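Local coordinates for protein bacteriorhodopsin (Nanosalina sp., PDB 6EYU) that pumps protons inward across the cell membrane as a light-driven, retinal-binding xenorhodopsin of the microbial rhodopsin family, at residues E4-G9 with T60-Q65; L104-G109 with V141-K146. All coordinates share one frame; numbering follows the deposited sequence.

Contact 1 (E4-G9 with T60-Q65). With MUN ([(2~{S})-2,3-bis(oxidanyl)propyl] (~{E})-undec-2-enoate), chain U.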
loop_
_atom_site.group_PDB
_atom_site.type_symbol
_atom_site.label_atom_id
_atom_site.label_comp_id
_atom_site.label_asym_id
_atom_site.label_seq_id
_atom_site.Cartn_x
_atom_site.Cartn_y
_atom_site.Cartn_z
ATOM N N GLU A 4 -19.512 -11.568 -15.257
ATOM C CA GLU A 4 -20.706 -11.974 -15.989
ATOM C C GLU A 4 -20.475 -13.304 -16.699
ATOM O O GLU A 4 -21.371 -14.145 -16.765
ATOM C CB GLU A 4 -21.091 -10.901 -17.010
ATOM C CG GLU A 4 -22.096 -9.886 -16.490
ATOM N N ALA A 5 -19.303 -13.447 -17.307
ATOM C CA ALA A 5 -18.961 -14.662 -18.036
ATOM C C ALA A 5 -18.880 -15.849 -17.083
ATOM O O ALA A 5 -19.338 -16.946 -17.402
ATOM C CB ALA A 5 -17.640 -14.483 -18.767
ATOM N N ILE A 6 -18.236 -15.638 -15.941
ATOM C CA ILE A 6 -17.993 -16.714 -14.988
ATOM C C ILE A 6 -19.302 -17.200 -14.376
ATOM O O ILE A 6 -19.508 -18.400 -14.201
ATOM C CB ILE A 6 -17.058 -16.255 -13.854
ATOM C CG1 ILE A 6 -15.610 -16.216 -14.347
ATOM C CG2 ILE A 6 -17.185 -17.181 -12.655
ATOM C CD1 ILE A 6 -14.627 -15.733 -13.305
ATOM N N THR A 7 -20.161 -16.256 -14.003
ATOM C CA THR A 7 -21.352 -16.572 -13.226
ATOM C C THR A 7 -22.540 -16.830 -14.145
ATOM O O THR A 7 -23.614 -17.226 -13.689
ATOM C CB THR A 7 -21.713 -15.426 -12.263
ATOM O OG1 THR A 7 -21.848 -14.203 -12.998
ATOM C CG2 THR A 7 -20.638 -15.263 -11.201
ATOM N N ALA A 8 -22.364 -16.538 -15.429
ATOM C CA ALA A 8 -23.439 -16.693 -16.401
ATOM C C ALA A 8 -23.761 -18.168 -16.608
ATOM O O ALA A 8 -22.887 -19.028 -16.492
ATOM C CB ALA A 8 -23.053 -16.045 -17.722
ATOM N N GLY A 9 -25.026 -18.456 -16.895
ATOM C CA GLY A 9 -25.507 -19.831 -16.949
ATOM C C GLY A 9 -25.397 -20.531 -15.608
ATOM O O GLY A 9 -25.893 -20.035 -14.595
ATOM N N THR A 60 -15.061 -13.526 -2.553
ATOM C CA THR A 60 -16.481 -13.308 -2.300
ATOM C C THR A 60 -17.085 -12.406 -3.372
ATOM O O THR A 60 -18.304 -12.260 -3.459
ATOM C CB THR A 60 -16.720 -12.666 -0.921
ATOM O OG1 THR A 60 -15.996 -11.433 -0.828
ATOM C CG2 THR A 60 -16.272 -13.602 0.192
ATOM N N ASN A 61 -16.227 -11.831 -4.210
ATOM C CA ASN A 61 -16.681 -10.936 -5.268
ATOM C C ASN A 61 -17.091 -11.718 -6.513
ATOM O O ASN A 61 -17.656 -11.153 -7.449
ATOM C CB ASN A 61 -15.584 -9.931 -5.624
ATOM C CG ASN A 61 -15.438 -8.835 -4.587
ATOM O OD1 ASN A 61 -16.340 -8.020 -4.398
ATOM N ND2 ASN A 61 -14.278 -8.784 -3.941
ATOM N N PHE A 62 -16.881 -13.031 -6.484
ATOM C CA PHE A 62 -17.448 -13.911 -7.500
ATOM C C PHE A 62 -18.803 -14.458 -7.060
ATOM O O PHE A 62 -19.635 -14.815 -7.894
ATOM C CB PHE A 62 -16.492 -15.068 -7.803
ATOM C CG PHE A 62 -15.154 -14.627 -8.325
ATOM C CD1 PHE A 62 -15.061 -13.863 -9.476
ATOM C CD2 PHE A 62 -13.988 -15.013 -7.685
ATOM C CE1 PHE A 62 -13.830 -13.452 -9.954
ATOM C CE2 PHE A 62 -12.754 -14.605 -8.158
ATOM C CZ PHE A 62 -12.676 -13.823 -9.294
ATOM N N LEU A 63 -19.044 -14.463 -5.753
ATOM C CA LEU A 63 -20.319 -14.926 -5.212
ATOM C C LEU A 63 -21.350 -13.803 -5.217
ATOM O O LEU A 63 -22.545 -14.046 -5.040
ATOM C CB LEU A 63 -20.135 -15.450 -3.787
ATOM C CG LEU A 63 -19.147 -16.605 -3.622
ATOM C CD1 LEU A 63 -19.260 -17.207 -2.231
ATOM C CD2 LEU A 63 -19.378 -17.666 -4.689
ATOM N N ASN A 64 -20.865 -12.567 -5.267
ATOM C CA ASN A 64 -21.735 -11.397 -5.212
ATOM C C ASN A 64 -21.148 -10.269 -6.048
ATOM O O ASN A 64 -20.132 -9.679 -5.682
ATOM C CB ASN A 64 -21.900 -10.926 -3.766
ATOM C CG ASN A 64 -22.741 -11.873 -2.936
ATOM O OD1 ASN A 64 -22.229 -12.566 -2.057
ATOM N ND2 ASN A 64 -24.052 -11.835 -3.143
ATOM N N GLN A 65 -21.790 -9.970 -7.173
ATOM C CA GLN A 65 -21.258 -8.982 -8.099
ATOM C C GLN A 65 -20.960 -7.677 -7.373
ATOM O O GLN A 65 -21.802 -7.152 -6.645
ATOM C CB GLN A 65 -22.238 -8.722 -9.241
ATOM C CG GLN A 65 -22.120 -7.326 -9.831
ATOM C CD GLN A 65 -22.134 -7.331 -11.347
ATOM O OE1 GLN A 65 -21.174 -6.907 -11.990
ATOM N NE2 GLN A 65 -23.213 -7.844 -11.927
HETATM C CAN MUN U . -16.482 -19.283 6.759
HETATM C CAM MUN U . -16.800 -18.096 5.848
HETATM C CAK MUN U . -18.159 -18.315 5.181
HETATM C CAH MUN U . -17.967 -19.083 3.872
HETATM C CAF MUN U . -18.369 -18.198 2.689
HETATM C CAC MUN U . -19.863 -17.814 2.630
HETATM C CAA MUN U . -20.298 -16.987 1.399
HETATM O OAD MUN U . -19.491 -16.247 0.840
HETATM O OAB MUN U . -21.645 -16.866 1.249
HETATM C CAE MUN U . -21.949 -15.511 0.900
HETATM C CAG MUN U . -22.779 -15.482 -0.385
HETATM O OAJ MUN U . -23.067 -16.820 -0.798
HETATM C CAI MUN U . -24.088 -14.732 -0.128
HETATM O OAL MUN U . -24.996 -14.974 -1.205
#
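Phe62, near the end of helix 42-63, meets the short N-terminal helix 2-7 through two neighbours on that helix, Ile6 and Thr7, and these three residues bury most of the surface involved. The delta methyl of Ile6 does the touching: CD1 lies 4.1 Å from Phe62 CE1, reaching the ring obliquely. With the chain extended about CB-CG1 (chi2 178°), CD1 stands out from the helix toward the ring. The same ring meets Trp73 with their planes at about 50° and takes part in an edge-to-face pair with Tyr59, so Ile6 adds an aliphatic side to an aromatic cluster.

Thr7 approaches the backbone of Phe62 instead, its methyl CG2 3.5 Å from Phe62 O. Its hydroxyl is turned to its own helix, where OG1 bonds to Tyr3 O. Leu63 and, just past helix 42-63, Asn64 point away from the N-terminal helix and line the site of a monoacylglycerol, with Leu63 CD1 3.2 Å from its OAD. The N-terminal helix is thus joined to helix 42-63 here by van der Waals packing, and its threonine offers the neighbouring carbonyl a methyl while spending its polar group internally.

Contact 2 (L104-G109 with V141-K146); sequences LGALLG and VYLLAK. With MUN ([(2~{S})-2,3-bis(oxidanyl)propyl] (~{E})-undec-2-enoate), chain V; MUN ([(2~{S})-2,3-bis(oxidanyl)propyl] (~{E})-undec-2-enoate), chain N; MUN ([(2~{S})-2,3-bis(oxidanyl)propyl] (~{E})-undec-2-enoate), chain B.
Leu107 of helix 101-124 and Leu144 of helix 128-145 meet methyl to methyl, CD2 to CD2 at 3.8 Å, with their side chains crossing at about a right angle. Leu107 reaches across because CG stands opposite the backbone N (chi1 -169°), which brings its branched end nearer the facing helix than its CB direction alone would suggest. The CB of Leu143 points toward 104-109, and its CD2 lies 4.2 Å from both Ala106 CB and Leu107 CD1. That methyl also comes 3.9 Å from Leu107 N, so it packs against main chain as well as side chains.

Lipid contacts form a second group. The two methyls of Leu143 divide their work: CD1 is 3.6 Å from CAN of one monoacylglycerol, while CD2 touches both that acyl chain and the opposing helix. The same lipid meets Tyr142 at the ring edge, CAF lying near the ring plane. A second acyl chain runs past Gly105 and Gly109, where Gly109 CA approaches its CAP to 3.6 Å, and a third packs on Val141 and Ala145.

The two segments run roughly antiparallel, at 146°, with their axes 10.3 Å apart at closest approach. Leu107 also packs on Leu85 of helix 72-93 and on Phe148 of helix 147-152, Leu144 O accepts a bond from Tyr163 OH of helix 157-183, and Ala106 touches Ile46 of a neighbouring subunit. The contact therefore joins successive members of the seven-helix rhodopsin bundle close to a subunit boundary.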
loop_
_atom_site.group_PDB
_atom_site.type_symbol
_atom_site.label_atom_id
_atom_site.label_comp_id
_atom_site.label_asym_id
_atom_site.label_seq_id
_atom_site.Cartn_x
_atom_site.Cartn_y
_atom_site.Cartn_z
ATOM N N LEU A 104 14.391 -8.685 -0.424
ATOM C CA LEU A 104 13.021 -8.889 0.031
ATOM C C LEU A 104 12.099 -7.837 -0.575
ATOM O O LEU A 104 11.002 -8.150 -1.037
ATOM C CB LEU A 104 12.953 -8.818 1.558
ATOM C CG LEU A 104 12.570 -10.111 2.283
ATOM C CD1 LEU A 104 11.830 -9.793 3.573
ATOM C CD2 LEU A 104 11.731 -11.013 1.392
ATOM N N GLY A 105 12.549 -6.586 -0.562
ATOM C CA GLY A 105 11.821 -5.501 -1.209
ATOM C C GLY A 105 11.697 -5.710 -2.706
ATOM O O GLY A 105 10.624 -5.523 -3.280
ATOM N N ALA A 106 12.803 -6.082 -3.342
ATOM C CA ALA A 106 12.805 -6.367 -4.771
ATOM C C ALA A 106 11.872 -7.531 -5.088
ATOM O O ALA A 106 11.084 -7.469 -6.031
ATOM C CB ALA A 106 14.216 -6.677 -5.244
ATOM N N LEU A 107 11.966 -8.591 -4.291
ATOM C CA LEU A 107 11.102 -9.754 -4.458
ATOM C C LEU A 107 9.634 -9.350 -4.385
ATOM O O LEU A 107 8.841 -9.697 -5.260
ATOM C CB LEU A 107 11.408 -10.801 -3.383
ATOM C CG LEU A 107 10.768 -12.177 -3.588
ATOM C CD1 LEU A 107 11.000 -12.675 -5.007
ATOM C CD2 LEU A 107 11.307 -13.172 -2.573
ATOM N N LEU A 108 9.278 -8.610 -3.340
ATOM C CA LEU A 108 7.887 -8.240 -3.106
ATOM C C LEU A 108 7.403 -7.256 -4.165
ATOM O O LEU A 108 6.264 -7.334 -4.625
ATOM C CB LEU A 108 7.726 -7.626 -1.714
ATOM C CG LEU A 108 7.258 -8.602 -0.634
ATOM C CD1 LEU A 108 8.372 -9.576 -0.285
ATOM C CD2 LEU A 108 6.783 -7.856 0.603
ATOM N N GLY A 109 8.282 -6.342 -4.562
ATOM C CA GLY A 109 7.914 -5.276 -5.485
ATOM C C GLY A 109 7.706 -5.790 -6.895
ATOM O O GLY A 109 6.767 -5.386 -7.581
ATOM N N VAL A 141 11.645 -15.598 -10.118
ATOM C CA VAL A 141 12.226 -16.934 -10.127
ATOM C C VAL A 141 13.740 -16.849 -9.983
ATOM O O VAL A 141 14.352 -17.647 -9.275
ATOM C CB VAL A 141 11.900 -17.685 -11.430
ATOM C CG1 VAL A 141 12.638 -19.015 -11.470
ATOM C CG2 VAL A 141 10.400 -17.893 -11.563
ATOM N N TYR A 142 14.344 -15.920 -10.716
ATOM C CA TYR A 142 15.782 -15.705 -10.638
ATOM C C TYR A 142 16.203 -15.423 -9.200
ATOM O O TYR A 142 17.058 -16.116 -8.647
ATOM C CB TYR A 142 16.197 -14.540 -11.536
ATOM C CG TYR A 142 17.575 -14.005 -11.229
ATOM C CD1 TYR A 142 18.705 -14.751 -11.535
ATOM C CD2 TYR A 142 17.735 -12.886 -10.423
ATOM C CE1 TYR A 142 19.966 -14.323 -11.165
ATOM C CE2 TYR A 142 18.990 -12.452 -10.042
ATOM C CZ TYR A 142 20.104 -13.168 -10.426
ATOM O OH TYR A 142 21.357 -12.733 -10.063
ATOM N N LEU A 143 15.620 -14.385 -8.610
ATOM C CA LEU A 143 15.892 -14.045 -7.217
ATOM C C LEU A 143 15.834 -15.295 -6.346
ATOM O O LEU A 143 16.791 -15.617 -5.642
ATOM C CB LEU A 143 14.873 -13.020 -6.713
ATOM C CG LEU A 143 15.384 -11.599 -6.470
ATOM C CD1 LEU A 143 16.571 -11.274 -7.365
ATOM C CD2 LEU A 143 14.258 -10.599 -6.686
ATOM N N LEU A 144 14.668 -15.932 -6.318
ATOM C CA LEU A 144 14.476 -17.147 -5.536
ATOM C C LEU A 144 15.609 -18.132 -5.793
ATOM O O LEU A 144 16.073 -18.808 -4.875
ATOM C CB LEU A 144 13.139 -17.798 -5.889
ATOM C CG LEU A 144 11.889 -17.004 -5.508
ATOM C CD1 LEU A 144 10.640 -17.813 -5.819
ATOM C CD2 LEU A 144 11.929 -16.611 -4.040
ATOM N N ALA A 145 15.915 -18.343 -7.069
ATOM C CA ALA A 145 16.753 -19.464 -7.474
ATOM C C ALA A 145 18.199 -19.250 -7.037
ATOM O O ALA A 145 18.929 -20.211 -6.794
ATOM C CB ALA A 145 16.678 -19.660 -8.980
ATOM N N LYS A 146 18.612 -17.990 -6.941
ATOM C CA LYS A 146 20.015 -17.668 -6.706
ATOM C C LYS A 146 20.215 -16.994 -5.352
ATOM O O LYS A 146 20.523 -17.662 -4.364
ATOM C CB LYS A 146 20.554 -16.773 -7.823
ATOM C CG LYS A 146 21.823 -16.024 -7.451
ATOM C CD LYS A 146 23.064 -16.761 -7.925
ATOM C CE LYS A 146 23.863 -15.927 -8.914
HETATM C CAQ MUN V . 13.469 -7.672 -10.497
HETATM C CAP MUN V . 14.513 -8.602 -9.875
HETATM C CAO MUN V . 15.907 -7.998 -10.058
HETATM C CAN MUN V . 16.602 -7.904 -8.697
HETATM C CAM MUN V . 18.122 -7.981 -8.879
HETATM C CAK MUN V . 18.803 -7.649 -7.549
HETATM C CAH MUN V . 20.297 -7.991 -7.610
HETATM C CAF MUN V . 20.495 -9.443 -8.065
HETATM C CAC MUN V . 21.192 -10.391 -7.044
HETATM C CAA MUN V . 22.263 -9.737 -6.128
HETATM O OAD MUN V . 22.151 -8.560 -5.787
HETATM O OAB MUN V . 23.067 -10.637 -5.493
HETATM C CAE MUN V . 23.875 -9.996 -4.501
HETATM C CAG MUN V . 24.829 -11.021 -3.880
HETATM O OAJ MUN V . 25.170 -12.007 -4.858
HETATM C CAI MUN V . 26.101 -10.318 -3.400
HETATM O OAL MUN V . 27.152 -11.278 -3.259
HETATM C CAR MUN N . 5.920 -1.400 -7.294
HETATM C CAQ MUN N . 6.474 -1.037 -5.917
HETATM C CAP MUN N . 7.860 -1.660 -5.763
HETATM C CAO MUN N . 8.518 -1.143 -4.487
HETATM C CAN MUN N . 9.718 -2.031 -4.167
HETATM C CAM MUN N . 10.901 -1.156 -3.764
HETATM C CAK MUN N . 11.498 -1.707 -2.472
HETATM C CAH MUN N . 13.018 -1.764 -2.602
HETATM C CAF MUN N . 13.641 -0.927 -1.486
HETATM C CAC MUN N . 14.749 -1.624 -0.688
HETATM C CAA MUN N . 14.859 -1.221 0.787
HETATM O OAD MUN N . 14.258 -0.236 1.213
HETATM O OAB MUN N . 15.854 -1.847 1.475
HETATM C CAE MUN N . 16.051 -1.158 2.712
HETATM C CAG MUN N . 17.149 -1.850 3.521
HETATM O OAJ MUN N . 17.973 -2.625 2.644
HETATM C CAI MUN N . 18.003 -0.792 4.222
HETATM O OAL MUN N . 19.196 -1.399 4.726
HETATM C CAP MUN B . 14.526 -18.884 -17.666
HETATM C CAO MUN B . 15.398 -18.736 -16.418
HETATM C CAN MUN B . 14.896 -17.555 -15.584
HETATM C CAM MUN B . 15.281 -17.769 -14.119
HETATM C CAK MUN B . 16.803 -17.855 -14.001
HETATM C CAH MUN B . 17.200 -19.138 -13.267
HETATM C CAF MUN B . 18.550 -18.916 -12.571
HETATM C CAC MUN B . 19.069 -20.067 -11.699
HETATM C CAA MUN B . 20.569 -20.028 -11.385
HETATM O OAD MUN B . 21.247 -19.044 -11.683
HETATM O OAB MUN B . 21.018 -21.040 -10.594
HETATM C CAE MUN B . 22.442 -20.946 -10.459
HETATM C CAG MUN B . 22.836 -21.153 -8.994
HETATM O OAJ MUN B . 23.000 -22.552 -8.739
HETATM C CAI MUN B . 24.153 -20.426 -8.712
HETATM O OAL MUN B . 24.734 -20.940 -7.510
#

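How the contacts relate
Contacts 1 and 2 follow one another along the chain and lie on opposite sides of its centre, their own centres 34 Å apart and their nearest atoms about 21 Å apart. Neither touches retinal: the side chains of Phe62 and Leu144 are about 11 Å and about 10 Å from it. Both bring van der Waals packing near bound monoacylglycerol, but only in contact 2 does a residue that touches across the contact, Leu143, also meet the lipid. Segment 60-65 meets the second subunit through residues outside the packing, whereas in contact 2 Ala106 itself touches the third. Contact 1 attaches a short terminal helix; contact 2 pairs two long helices of the bundle.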